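Local coordinates for beta subunit of photoactivated adenylyl cyclase (PDB 5M2A), which probably makes cyclic AMP from ATP under the control of blue light, sensed by a flavin-binding BLUF domain coupled to a class III-type cyclase domain, at residues Q150-I155 / V256-M261; S165-K170 / Q343-T348; T308-G313 / T328-Q333. All coordinates share one frame; numbering follows the deposited sequence. Where two conformers were deposited one is given.

Contact 1 (Q150-I155 / V256-M261); sequences QLVEKI and VIEGNM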
ATOM      1  N   GLN A 150       6.429  17.430   0.971  1.00 35.52           N
ATOM      2  CA  GLN A 150       6.214  18.706   0.306  1.00 37.05           C
ATOM      3  C   GLN A 150       4.746  19.081   0.411  1.00 24.14           C
ATOM      4  O   GLN A 150       3.874  18.214   0.340  1.00 25.37           O
ATOM      5  CB  GLN A 150       6.629  18.650  -1.175  1.00 44.46           C
ATOM      6  CG  GLN A 150       8.105  18.367  -1.422  1.00 49.98           C
ATOM      7  CD  GLN A 150       8.992  19.579  -1.175  1.00 61.82           C
ATOM      8  OE1 GLN A 150       8.554  20.725  -1.307  1.00 61.69           O
ATOM      9  NE2 GLN A 150      10.246  19.328  -0.812  1.00 64.83           N
ATOM     10  N   LEU A 151       4.478  20.371   0.588  1.00 26.07           N
ATOM     11  CA  LEU A 151       3.120  20.883   0.456  1.00 23.71           C
ATOM     12  C   LEU A 151       2.830  21.077  -1.028  1.00 23.74           C
ATOM     13  O   LEU A 151       3.469  21.901  -1.684  1.00 28.19           O
ATOM     14  CB  LEU A 151       2.958  22.205   1.208  1.00 28.09           C
ATOM     15  CG  LEU A 151       1.516  22.718   1.272  1.00 33.79           C
ATOM     16  CD1 LEU A 151       0.665  21.811   2.148  1.00 32.52           C
ATOM     17  CD2 LEU A 151       1.447  24.159   1.769  1.00 35.06           C
ATOM     18  N   VAL A 152       1.877  20.325  -1.561  1.00 23.55           N
ATOM     19  CA  VAL A 152       1.592  20.380  -2.986  1.00 22.41           C
ATOM     20  C   VAL A 152       0.118  20.714  -3.170  1.00 23.65           C
ATOM     21  O   VAL A 152      -0.707  20.510  -2.278  1.00 24.38           O
ATOM     22  CB  VAL A 152       1.956  19.060  -3.702  1.00 26.42           C
ATOM     23  CG1 VAL A 152       3.472  18.877  -3.742  1.00 31.99           C
ATOM     24  CG2 VAL A 152       1.305  17.886  -3.011  1.00 31.21           C
ATOM     25  N   GLU A 153      -0.204  21.260  -4.339  1.00 19.73           N
ATOM     26  CA  GLU A 153      -1.590  21.535  -4.710  1.00 24.28           C
ATOM     27  C   GLU A 153      -2.142  20.324  -5.458  1.00 20.61           C
ATOM     28  O   GLU A 153      -1.612  19.951  -6.508  1.00 21.37           O
ATOM     29  CB  GLU A 153      -1.661  22.793  -5.578  1.00 30.95           C
ATOM     30  CG  GLU A 153      -1.268  24.059  -4.840  1.00 32.33           C
ATOM     31  CD  GLU A 153      -0.738  25.161  -5.757  1.00 38.79           C
ATOM     32  OE1 GLU A 153      -0.068  24.847  -6.766  1.00 41.96           O
ATOM     33  OE2 GLU A 153      -0.987  26.349  -5.463  1.00 41.63           O
ATOM     34  N   LYS A 154      -3.193  19.701  -4.923  1.00 16.78           N
ATOM     35  CA  LYS A 154      -3.725  18.493  -5.532  1.00 18.94           C
ATOM     36  C   LYS A 154      -5.244  18.537  -5.575  1.00 16.43           C
ATOM     37  O   LYS A 154      -5.899  19.078  -4.677  1.00 18.27           O
ATOM     38  CB  LYS A 154      -3.328  17.216  -4.758  1.00 21.81           C
ATOM     39  CG  LYS A 154      -1.855  16.858  -4.786  1.00 24.66           C
ATOM     40  CD  LYS A 154      -1.437  16.356  -6.151  1.00 26.36           C
ATOM     41  CE  LYS A 154      -0.155  15.529  -6.082  1.00 32.16           C
ATOM     42  NZ  LYS A 154       0.357  15.247  -7.451  1.00 27.97           N
ATOM     43  N   ILE A 155      -5.786  17.919  -6.616  1.00 16.36           N
ATOM     44  CA  ILE A 155      -7.191  17.536  -6.647  1.00 15.82           C
ATOM     45  C   ILE A 155      -7.267  16.153  -6.034  1.00 16.88           C
ATOM     46  O   ILE A 155      -6.566  15.236  -6.477  1.00 19.45           O
ATOM     47  CB  ILE A 155      -7.750  17.537  -8.079  1.00 17.49           C
ATOM     48  CG1 ILE A 155      -7.731  18.964  -8.637  1.00 22.40           C
ATOM     49  CG2 ILE A 155      -9.176  16.936  -8.102  1.00 22.86           C
ATOM     50  CD1 ILE A 155      -8.136  19.077 -10.112  1.00 22.90           C
ATOM     51  N   VAL A 256      -2.052  19.898   0.171  1.00 23.89           N
ATOM     52  CA  VAL A 256      -1.906  18.644   0.889  1.00 18.80           C
ATOM     53  C   VAL A 256      -0.425  18.360   1.025  1.00 22.13           C
ATOM     54  O   VAL A 256       0.367  18.691   0.135  1.00 20.86           O
ATOM     55  CB  VAL A 256      -2.626  17.467   0.197  1.00 27.88           C
ATOM     56  CG1 VAL A 256      -4.140  17.710   0.163  1.00 28.32           C
ATOM     57  CG2 VAL A 256      -2.093  17.255  -1.202  1.00 28.44           C
ATOM     58  N   ILE A 257      -0.053  17.801   2.161  1.00 20.26           N
ATOM     59  CA  ILE A 257       1.310  17.350   2.377  1.00 21.05           C
ATOM     60  C   ILE A 257       1.403  15.937   1.827  1.00 25.31           C
ATOM     61  O   ILE A 257       0.577  15.083   2.157  1.00 24.90           O
ATOM     62  CB  ILE A 257       1.673  17.396   3.867  1.00 22.25           C
ATOM     63  CG1 ILE A 257       1.526  18.826   4.385  1.00 23.27           C
ATOM     64  CG2 ILE A 257       3.097  16.876   4.092  1.00 23.33           C
ATOM     65  CD1 ILE A 257       1.734  18.944   5.882  1.00 39.11           C
ATOM     66  N   GLU A 258       2.390  15.692   0.972  1.00 22.76           N
ATOM     67  CA  GLU A 258       2.588  14.384   0.364  1.00 24.17           C
ATOM     68  C   GLU A 258       3.957  13.861   0.762  1.00 24.04           C
ATOM     69  O   GLU A 258       4.951  14.588   0.666  1.00 27.52           O
ATOM     70  CB  GLU A 258       2.474  14.451  -1.166  1.00 30.10           C
ATOM     71  CG  GLU A 258       2.821  13.131  -1.853  1.00 42.97           C
ATOM     72  CD  GLU A 258       2.284  13.027  -3.275  1.00 56.17           C
ATOM     73  OE1 GLU A 258       1.503  12.086  -3.553  1.00 58.58           O
ATOM     74  OE2 GLU A 258       2.637  13.885  -4.114  1.00 60.52           O
ATOM     75  N   GLY A 259       4.008  12.623   1.227  1.00 29.85           N
ATOM     76  CA  GLY A 259       5.280  12.046   1.605  1.00 30.37           C
ATOM     77  C   GLY A 259       5.124  10.868   2.549  1.00 22.27           C
ATOM     78  O   GLY A 259       4.029  10.363   2.784  1.00 25.97           O
ATOM     79  N   ASN A 260       6.267  10.443   3.070  1.00 24.21           N
ATOM     80  CA  ASN A 260       6.336   9.308   3.974  1.00 27.19           C
ATOM     81  C   ASN A 260       5.868   9.717   5.359  1.00 26.17           C
ATOM     82  O   ASN A 260       6.303  10.743   5.885  1.00 26.09           O
ATOM     83  CB  ASN A 260       7.774   8.797   4.046  1.00 31.83           C
ATOM     84  CG  ASN A 260       8.310   8.404   2.694  1.00 25.69           C
ATOM     85  OD1 ASN A 260       7.606   7.772   1.909  1.00 29.00           O
ATOM     86  ND2 ASN A 260       9.560   8.779   2.408  1.00 31.27           N
ATOM     87  N   MET A 261       4.999   8.910   5.956  1.00 25.06           N
ATOM     88  CA  MET A 261       4.536   9.177   7.306  0.60 29.28           C
ATOM     89  C   MET A 261       4.385   7.870   8.066  1.00 31.14           C
ATOM     90  O   MET A 261       4.068   6.824   7.495  1.00 30.92           O
ATOM     91  CB  MET A 261       3.222   9.961   7.298  0.60 33.91           C
ATOM     92  CG  MET A 261       3.436  11.454   7.116  0.60 39.44           C
ATOM     93  SD  MET A 261       2.003  12.282   6.419  0.60 47.10           S
ATOM     94  CE  MET A 261       2.434  12.372   4.681  0.60 44.73           C
TER
HETATM   95  O   HOH W   1       2.291  13.648  -6.899  1.00 43.24           O
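Val152 and Val256 face each other as a hydrogen-bonded pair of two antiparallel strands, and the close-packed part of the contact is built round them. Val152 N donates to Val256 O at 2.8 Å, almost straight at 177°, and Val256 N returns the bond to Val152 O. A second such pair joins Gln150 and Glu258, with Glu258 N 3.0 Å from Gln150 O. On the face that carries Val152, Val256 and Glu258, the two valine CG2 methyls meet at 3.9 Å. Lys154 then crosses Val256 at about a right angle, its CG 3.6 Å from Val256 CG2. The bend at chi2 (-72°) turns CD aside after this contact. On the other face of the sheet, Leu151 CG stands anti to the backbone N (chi1 -172°), and Leu151 CD1 reaches Ile257 CG1 at 3.8 Å. Val173 and Val176 of the second subunit pack on Leu151 and Ile257 respectively.

The polar side is looser. Lys154 NZ and Glu258 OE2 lie 4.3 Å apart, too far for a salt bridge, and a water joins them, accepting from Lys154 NZ and donating to Glu258 OE2. Arg133 makes only a weak, long ion pair with Glu258 OE2, and the two positive charges may together help to stabilise this buried carboxylate. The exposed Gln150 contributes mainly its backbone. At Gly259 the backbone adopts angles that a residue with a CB would hardly tolerate, and the chain changes direction into strand 260-261. Paired strands 150-161 and 247-258 belong to the central mixed sheet of the class III nucleotide cyclase fold.

Contact 2 (S165-K170 / Q343-T348); sequences STLTEK and QLIRQT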
ATOM      1  N   SER A 165     -23.475  -1.119   1.676  1.00 23.38           N
ATOM      2  CA  SER A 165     -23.903  -1.855   2.862  0.70 29.59           C
ATOM      3  C   SER A 165     -24.972  -2.881   2.518  1.00 28.69           C
ATOM      4  O   SER A 165     -24.993  -3.974   3.091  1.00 30.19           O
ATOM      5  CB  SER A 165     -24.420  -0.896   3.938  0.70 32.02           C
ATOM      6  OG  SER A 165     -23.350  -0.147   4.483  0.70 38.58           O
ATOM      7  N   THR A 166     -25.862  -2.556   1.583  1.00 28.13           N
ATOM      8  CA  THR A 166     -26.887  -3.522   1.195  1.00 29.51           C
ATOM      9  C   THR A 166     -26.273  -4.679   0.417  1.00 26.80           C
ATOM     10  O   THR A 166     -26.644  -5.843   0.617  1.00 27.66           O
ATOM     11  CB  THR A 166     -27.965  -2.831   0.363  1.00 32.27           C
ATOM     12  OG1 THR A 166     -28.468  -1.690   1.078  1.00 32.89           O
ATOM     13  CG2 THR A 166     -29.103  -3.787   0.072  1.00 38.40           C
ATOM     14  N   LEU A 167     -25.336  -4.372  -0.482  1.00 26.21           N
ATOM     15  CA  LEU A 167     -24.669  -5.418  -1.248  1.00 22.98           C
ATOM     16  C   LEU A 167     -23.916  -6.381  -0.338  1.00 27.22           C
ATOM     17  O   LEU A 167     -23.995  -7.603  -0.516  1.00 28.17           O
ATOM     18  CB  LEU A 167     -23.720  -4.786  -2.265  1.00 24.79           C
ATOM     19  CG  LEU A 167     -24.428  -3.887  -3.280  1.00 28.54           C
ATOM     20  CD1 LEU A 167     -23.419  -3.085  -4.075  1.00 25.19           C
ATOM     21  CD2 LEU A 167     -25.317  -4.701  -4.214  1.00 26.97           C
ATOM     22  N   THR A 168     -23.182  -5.851   0.648  1.00 25.01           N
ATOM     23  CA  THR A 168     -22.448  -6.728   1.558  1.00 28.04           C
ATOM     24  C   THR A 168     -23.385  -7.505   2.466  1.00 32.76           C
ATOM     25  O   THR A 168     -23.060  -8.627   2.874  1.00 36.93           O
ATOM     26  CB  THR A 168     -21.454  -5.931   2.406  1.00 35.09           C
ATOM     27  OG1 THR A 168     -22.138  -4.887   3.111  1.00 36.04           O
ATOM     28  CG2 THR A 168     -20.382  -5.339   1.529  1.00 30.20           C
ATOM     29  N   GLU A 169     -24.544  -6.936   2.791  1.00 34.05           N
ATOM     30  CA  GLU A 169     -25.498  -7.643   3.638  1.00 31.95           C
ATOM     31  C   GLU A 169     -26.172  -8.798   2.909  1.00 34.77           C
ATOM     32  O   GLU A 169     -26.464  -9.827   3.526  1.00 39.06           O
ATOM     33  CB  GLU A 169     -26.559  -6.676   4.164  1.00 38.89           C
ATOM     34  CG  GLU A 169     -27.580  -7.339   5.081  1.00 46.48           C
ATOM     35  CD  GLU A 169     -28.654  -6.385   5.566  1.00 60.05           C
ATOM     36  OE1 GLU A 169     -28.908  -5.368   4.887  1.00 65.37           O
ATOM     37  OE2 GLU A 169     -29.246  -6.653   6.632  1.00 69.35           O
ATOM     38  N   LYS A 170     -26.429  -8.655   1.611  1.00 27.29           N
ATOM     39  CA  LYS A 170     -27.222  -9.634   0.881  1.00 29.43           C
ATOM     40  C   LYS A 170     -26.405 -10.562  -0.014  1.00 25.87           C
ATOM     41  O   LYS A 170     -26.918 -11.616  -0.406  1.00 30.70           O
ATOM     42  CB  LYS A 170     -28.276  -8.917   0.027  1.00 34.64           C
ATOM     43  CG  LYS A 170     -29.276  -8.083   0.828  1.00 40.80           C
ATOM     44  CD  LYS A 170     -29.746  -8.833   2.061  1.00 48.25           C
ATOM     45  CE  LYS A 170     -31.011  -8.230   2.649  1.00 58.22           C
ATOM     46  NZ  LYS A 170     -32.245  -8.849   2.079  1.00 61.41           N
ATOM     47  N   GLN A 343     -33.567   1.206  -3.067  1.00 32.28           N
ATOM     48  CA  GLN A 343     -34.677   0.293  -2.787  1.00 35.44           C
ATOM     49  C   GLN A 343     -34.725  -0.846  -3.799  1.00 32.15           C
ATOM     50  O   GLN A 343     -35.048  -1.989  -3.447  1.00 34.14           O
ATOM     51  CB  GLN A 343     -36.010   1.042  -2.822  1.00 43.76           C
ATOM     52  CG  GLN A 343     -36.204   2.148  -1.806  1.00 50.50           C
ATOM     53  CD  GLN A 343     -37.507   2.900  -2.050  1.00 60.25           C
ATOM     54  OE1 GLN A 343     -38.354   2.456  -2.828  1.00 65.53           O
ATOM     55  NE2 GLN A 343     -37.667   4.045  -1.396  1.00 61.68           N
ATOM     56  N   LEU A 344     -34.475  -0.533  -5.072  1.00 35.67           N
ATOM     57  CA  LEU A 344     -34.414  -1.558  -6.107  1.00 39.31           C
ATOM     58  C   LEU A 344     -33.283  -2.543  -5.836  1.00 36.66           C
ATOM     59  O   LEU A 344     -33.438  -3.751  -6.033  1.00 39.37           O
ATOM     60  CB  LEU A 344     -34.227  -0.902  -7.474  1.00 41.08           C
ATOM     61  CG  LEU A 344     -33.974  -1.849  -8.649  1.00 47.26           C
ATOM     62  CD1 LEU A 344     -35.284  -2.505  -9.077  1.00 52.97           C
ATOM     63  CD2 LEU A 344     -33.327  -1.113  -9.802  1.00 48.13           C
ATOM     64  N   ILE A 345     -32.134  -2.044  -5.388  1.00 31.34           N
ATOM     65  CA  ILE A 345     -31.015  -2.928  -5.069  1.00 31.42           C
ATOM     66  C   ILE A 345     -31.410  -3.911  -3.972  1.00 38.02           C
ATOM     67  O   ILE A 345     -31.252  -5.131  -4.116  1.00 36.04           O
ATOM     68  CB  ILE A 345     -29.778  -2.089  -4.699  1.00 25.90           C
ATOM     69  CG1 ILE A 345     -29.310  -1.338  -5.948  1.00 24.37           C
ATOM     70  CG2 ILE A 345     -28.685  -2.959  -4.111  1.00 27.34           C
ATOM     71  CD1 ILE A 345     -28.147  -0.366  -5.730  1.00 24.32           C
ATOM     72  N   ARG A 346     -31.998  -3.406  -2.887  1.00 35.02           N
ATOM     73  CA  ARG A 346     -32.431  -4.288  -1.812  1.00 38.19           C
ATOM     74  C   ARG A 346     -33.502  -5.264  -2.293  1.00 41.44           C
ATOM     75  O   ARG A 346     -33.446  -6.460  -1.989  1.00 43.81           O
ATOM     76  CB  ARG A 346     -32.936  -3.466  -0.626  1.00 35.84           C
ATOM     77  CG  ARG A 346     -33.557  -4.303   0.480  1.00 44.27           C
ATOM     78  CD  ARG A 346     -33.713  -3.502   1.760  1.00 52.42           C
ATOM     79  NE  ARG A 346     -32.417  -3.080   2.285  1.00 55.48           N
ATOM     80  CZ  ARG A 346     -31.636  -3.841   3.044  1.00 60.23           C
ATOM     81  NH1 ARG A 346     -32.018  -5.068   3.370  1.00 63.20           N
ATOM     82  NH2 ARG A 346     -30.472  -3.376   3.475  1.00 61.61           N
ATOM     83  N   GLN A 347     -34.477  -4.779  -3.063  1.00 41.41           N
ATOM     84  CA  GLN A 347     -35.549  -5.655  -3.524  1.00 43.97           C
ATOM     85  C   GLN A 347     -35.040  -6.675  -4.540  1.00 39.35           C
ATOM     86  O   GLN A 347     -35.508  -7.819  -4.565  1.00 40.64           O
ATOM     87  CB  GLN A 347     -36.693  -4.823  -4.105  1.00 46.06           C
ATOM     88  CG  GLN A 347     -37.496  -4.088  -3.044  1.00 56.93           C
ATOM     89  CD  GLN A 347     -38.675  -3.323  -3.619  1.00 64.46           C
ATOM     90  OE1 GLN A 347     -38.576  -2.716  -4.685  1.00 68.89           O
ATOM     91  NE2 GLN A 347     -39.797  -3.351  -2.913  1.00 67.97           N
ATOM     92  N   THR A 348     -34.089  -6.282  -5.392  1.00 33.97           N
ATOM     93  CA  THR A 348     -33.492  -7.243  -6.315  1.00 39.82           C
ATOM     94  C   THR A 348     -32.799  -8.370  -5.555  1.00 38.97           C
ATOM     95  O   THR A 348     -32.881  -9.542  -5.944  1.00 39.58           O
ATOM     96  CB  THR A 348     -32.502  -6.539  -7.246  1.00 41.10           C
ATOM     97  OG1 THR A 348     -33.200  -5.577  -8.048  1.00 39.86           O
ATOM     98  CG2 THR A 348     -31.811  -7.540  -8.161  1.00 42.62           C
TER
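Arg346 and Thr166 carry most of this contact, a nearly parallel pairing of two helices in which the C-terminal helix 338-349 lies beside helix 164-170 of the cyclase domain, the axes of the two short segments 9.8 Å apart at closest approach and 5° from parallel. Arg346 sends CG anti to its backbone N (chi1 173°); the bend at chi3 turns NE aside, and the guanidinium ends with one face against Thr166 CG2. This methyl sits 3.5 Å above the guanidinium plane, offset toward its rim, and the two side chains cross at about a right angle. At the edge, Glu169 completes a salt bridge: its OE1 lies in the guanidinium plane, 2.9 Å from Arg346 NH2 with an angle of 167° at the hydrogen, while the bond from NH1 is weak. An alanine in place of Arg346 would probably leave the Glu169 carboxylate without its charged mate and Thr166 CG2 without the flat face it rests on.

The apolar part of the contact is made by Ile345, which points toward helix 164-170; its CG2 meets Leu167 CD2 at 3.8 Å, and Ala163 and Leu244 also pack on Ile345. Lys170 brings a like charge near, its NZ 4.0 Å from Arg346 NH1, but forms a salt bridge with Glu350, which probably eases the repulsion. Lys170 also touches the arginine through its aliphatic chain, CE lying 3.4 Å from Arg346 NH1.

Contact 3 (T308-G313 / T328-Q333); sequences TFINLG and TVNEAQ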
ATOM      1  N   THR A 308     -20.709  22.748 -18.308  1.00 29.42           N
ATOM      2  CA  THR A 308     -21.873  23.453 -17.771  1.00 31.35           C
ATOM      3  C   THR A 308     -21.874  23.221 -16.265  1.00 30.82           C
ATOM      4  O   THR A 308     -22.401  22.227 -15.764  1.00 25.66           O
ATOM      5  CB  THR A 308     -23.160  22.962 -18.421  1.00 36.29           C
ATOM      6  OG1 THR A 308     -23.106  23.212 -19.829  1.00 41.43           O
ATOM      7  CG2 THR A 308     -24.363  23.683 -17.825  1.00 42.37           C
ATOM      8  N   PHE A 309     -21.260  24.145 -15.534  1.00 30.92           N
ATOM      9  CA  PHE A 309     -21.166  24.006 -14.091  1.00 30.25           C
ATOM     10  C   PHE A 309     -22.497  24.371 -13.450  1.00 32.75           C
ATOM     11  O   PHE A 309     -23.176  25.317 -13.868  1.00 28.19           O
ATOM     12  CB  PHE A 309     -20.048  24.884 -13.530  1.00 23.84           C
ATOM     13  CG  PHE A 309     -18.659  24.415 -13.888  1.00 25.28           C
ATOM     14  CD1 PHE A 309     -18.122  23.285 -13.307  1.00 24.88           C
ATOM     15  CD2 PHE A 309     -17.879  25.144 -14.787  1.00 33.47           C
ATOM     16  CE1 PHE A 309     -16.828  22.865 -13.632  1.00 23.00           C
ATOM     17  CE2 PHE A 309     -16.592  24.736 -15.111  1.00 24.65           C
ATOM     18  CZ  PHE A 309     -16.068  23.590 -14.533  1.00 21.55           C
ATOM     19  N   ILE A 310     -22.871  23.604 -12.435  1.00 25.68           N
ATOM     20  CA  ILE A 310     -24.136  23.765 -11.733  1.00 24.77           C
ATOM     21  C   ILE A 310     -23.824  23.958 -10.258  1.00 24.79           C
ATOM     22  O   ILE A 310     -23.120  23.137  -9.656  1.00 24.40           O
ATOM     23  CB  ILE A 310     -25.057  22.551 -11.953  1.00 29.10           C
ATOM     24  CG1 ILE A 310     -25.513  22.499 -13.416  1.00 40.64           C
ATOM     25  CG2 ILE A 310     -26.250  22.616 -11.006  1.00 29.24           C
ATOM     26  CD1 ILE A 310     -26.344  21.289 -13.769  1.00 42.24           C
ATOM     27  N   ASN A 311     -24.323  25.048  -9.685  1.00 28.79           N
ATOM     28  CA  ASN A 311     -24.079  25.330  -8.278  1.00 31.70           C
ATOM     29  C   ASN A 311     -25.114  24.612  -7.420  1.00 30.17           C
ATOM     30  O   ASN A 311     -26.317  24.878  -7.530  1.00 30.47           O
ATOM     31  CB  ASN A 311     -24.109  26.833  -8.013  1.00 37.43           C
ATOM     32  CG  ASN A 311     -23.738  27.171  -6.588  1.00 44.42           C
ATOM     33  OD1 ASN A 311     -24.538  26.999  -5.666  1.00 42.52           O
ATOM     34  ND2 ASN A 311     -22.514  27.643  -6.394  1.00 53.25           N
ATOM     35  N   LEU A 312     -24.640  23.719  -6.552  1.00 28.32           N
ATOM     36  CA  LEU A 312     -25.491  22.942  -5.664  1.00 32.11           C
ATOM     37  C   LEU A 312     -25.580  23.545  -4.267  1.00 32.24           C
ATOM     38  O   LEU A 312     -25.991  22.857  -3.326  1.00 37.33           O
ATOM     39  CB  LEU A 312     -24.989  21.499  -5.598  1.00 28.62           C
ATOM     40  CG  LEU A 312     -24.985  20.811  -6.963  1.00 26.11           C
ATOM     41  CD1 LEU A 312     -24.418  19.408  -6.867  1.00 23.81           C
ATOM     42  CD2 LEU A 312     -26.403  20.786  -7.531  1.00 31.19           C
ATOM     43  N   GLY A 313     -25.184  24.809  -4.111  1.00 34.95           N
ATOM     44  CA  GLY A 313     -25.360  25.516  -2.858  1.00 33.76           C
ATOM     45  C   GLY A 313     -24.284  25.187  -1.840  1.00 38.93           C
ATOM     46  O   GLY A 313     -23.402  24.355  -2.052  1.00 37.01           O
ATOM     47  N   THR A 328     -21.228  20.777  -9.507  1.00 20.74           N
ATOM     48  CA  THR A 328     -21.212  19.592 -10.338  1.00 21.06           C
ATOM     49  C   THR A 328     -21.196  20.050 -11.788  1.00 20.13           C
ATOM     50  O   THR A 328     -21.093  21.247 -12.077  1.00 21.51           O
ATOM     51  CB  THR A 328     -22.407  18.686 -10.020  1.00 18.61           C
ATOM     52  OG1 THR A 328     -22.271  17.456 -10.740  1.00 22.57           O
ATOM     53  CG2 THR A 328     -23.711  19.357 -10.420  1.00 19.58           C
ATOM     54  N   VAL A 329     -21.264  19.090 -12.706  1.00 23.72           N
ATOM     55  CA  VAL A 329     -21.451  19.391 -14.118  1.00 24.11           C
ATOM     56  C   VAL A 329     -22.751  18.749 -14.581  1.00 23.83           C
ATOM     57  O   VAL A 329     -23.192  17.732 -14.037  1.00 22.26           O
ATOM     58  CB  VAL A 329     -20.255  18.932 -14.990  1.00 23.08           C
ATOM     59  CG1 VAL A 329     -18.975  19.713 -14.600  1.00 20.28           C
ATOM     60  CG2 VAL A 329     -20.014  17.426 -14.867  1.00 21.73           C
ATOM     61  N   ASN A 330     -23.385  19.380 -15.576  1.00 24.05           N
ATOM     62  CA  ASN A 330     -24.652  18.873 -16.094  1.00 23.97           C
ATOM     63  C   ASN A 330     -24.528  17.417 -16.537  1.00 22.24           C
ATOM     64  O   ASN A 330     -25.456  16.617 -16.346  1.00 27.29           O
ATOM     65  CB  ASN A 330     -25.115  19.754 -17.254  1.00 26.71           C
ATOM     66  CG  ASN A 330     -26.487  19.364 -17.778  1.00 34.78           C
ATOM     67  OD1 ASN A 330     -26.631  18.958 -18.932  1.00 40.87           O
ATOM     68  ND2 ASN A 330     -27.498  19.490 -16.933  1.00 33.75           N
ATOM     69  N   GLU A 331     -23.387  17.051 -17.122  1.00 24.37           N
ATOM     70  CA  GLU A 331     -23.181  15.684 -17.598  1.00 24.99           C
ATOM     71  C   GLU A 331     -23.238  14.641 -16.478  1.00 26.65           C
ATOM     72  O   GLU A 331     -23.441  13.456 -16.765  1.00 27.44           O
ATOM     73  CB  GLU A 331     -21.830  15.578 -18.323  1.00 29.99           C
ATOM     74  CG  GLU A 331     -21.725  16.377 -19.622  1.00 42.22           C
ATOM     75  CD  GLU A 331     -22.635  15.851 -20.723  1.00 47.87           C
ATOM     76  OE1 GLU A 331     -22.798  14.619 -20.833  1.00 50.28           O
ATOM     77  OE2 GLU A 331     -23.193  16.672 -21.482  1.00 56.35           O
ATOM     78  N   ALA A 332     -23.068  15.041 -15.217  1.00 20.89           N
ATOM     79  CA  ALA A 332     -23.089  14.095 -14.105  1.00 19.94           C
ATOM     80  C   ALA A 332     -24.497  13.825 -13.582  1.00 23.47           C
ATOM     81  O   ALA A 332     -24.653  13.092 -12.598  1.00 20.81           O
ATOM     82  CB  ALA A 332     -22.205  14.589 -12.958  1.00 20.54           C
ATOM     83  N   GLN A 333     -25.517  14.408 -14.208  1.00 21.60           N
ATOM     84  CA  GLN A 333     -26.885  14.248 -13.735  1.00 25.95           C
ATOM     85  C   GLN A 333     -27.293  12.783 -13.754  1.00 26.90           C
ATOM     86  O   GLN A 333     -26.956  12.047 -14.686  1.00 24.43           O
ATOM     87  CB  GLN A 333     -27.842  15.061 -14.610  1.00 27.76           C
ATOM     88  CG  GLN A 333     -29.271  15.098 -14.107  1.00 42.31           C
ATOM     89  CD  GLN A 333     -30.231  15.699 -15.125  1.00 58.08           C
ATOM     90  OE1 GLN A 333     -30.474  15.115 -16.186  1.00 62.30           O
ATOM     91  NE2 GLN A 333     -30.776  16.871 -14.807  1.00 57.50           N
TER
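Phe309 and Val329 face each other as a non-hydrogen-bonded antiparallel pair, with backbone bonds on both sides of them. Ile310 and Thr328 bond in both directions, Ile310 N to Thr328 O and Thr328 N to Ile310 O, each 3.0 Å long. The bond into Thr328 O arrives from above the carbonyl plane, 42° out of it, whereas Thr328 N lies in the plane of the Ile310 carbonyl. Beyond Val329, Asn330 N donates to Thr308 O. Two CA-H...O contacts accompany these bonds, from Val329 CA to Thr308 O and from Phe309 CA to Thr328 O.

The pairing forms a beta hairpin of strands 309-315 and 324-329 at one end of the cyclase sheet, where strand 324-329 also pairs with strand 293-296. Its second strand passes at Asn330 into a short 3-10 turn, with Ala332 N bonded to Val329 O.

Apolar contacts divide between the two faces. On one, Val329 CG1 lies 3.9 Å from Phe309 CD1, the two side chains side by side; Phe295 packs on Val329 as well. On the other, the methyl of Thr328 is held between Ile310 and Leu312: Thr328 CG2 is 3.6 Å from Leu312 CD1 and 3.8 Å from Ile310 CB. With chi1 at -173° OG1 stands anti to the backbone N, and this hydroxyl bonds to the carbonyl of Leu293. Ile310 extends its CD1 to Asn330, 3.8 Å from Asn330 CA.

Contacts 1 and 3 belong to one mixed sheet of the cyclase domain: contact 1 pairs strands 150-161 and 247-258, while contact 3 lies on the hairpin 309-315/324-329, reached through strand 293-296. Their centres are 28 Å apart and their nearest atoms about 10 Å. Contact 2 stands away from the sheet, its centre 37 Å from that of contact 1 and 28 Å from that of contact 3. Along the chain, the segments of contacts 1 and 2 alternate, while both segments of contact 3 fall between those of contact 2. The C-terminal helix thus returns to an early helix of the domain, where the side chain of Leu167 lies about 8 Å from the bound magnesium ion.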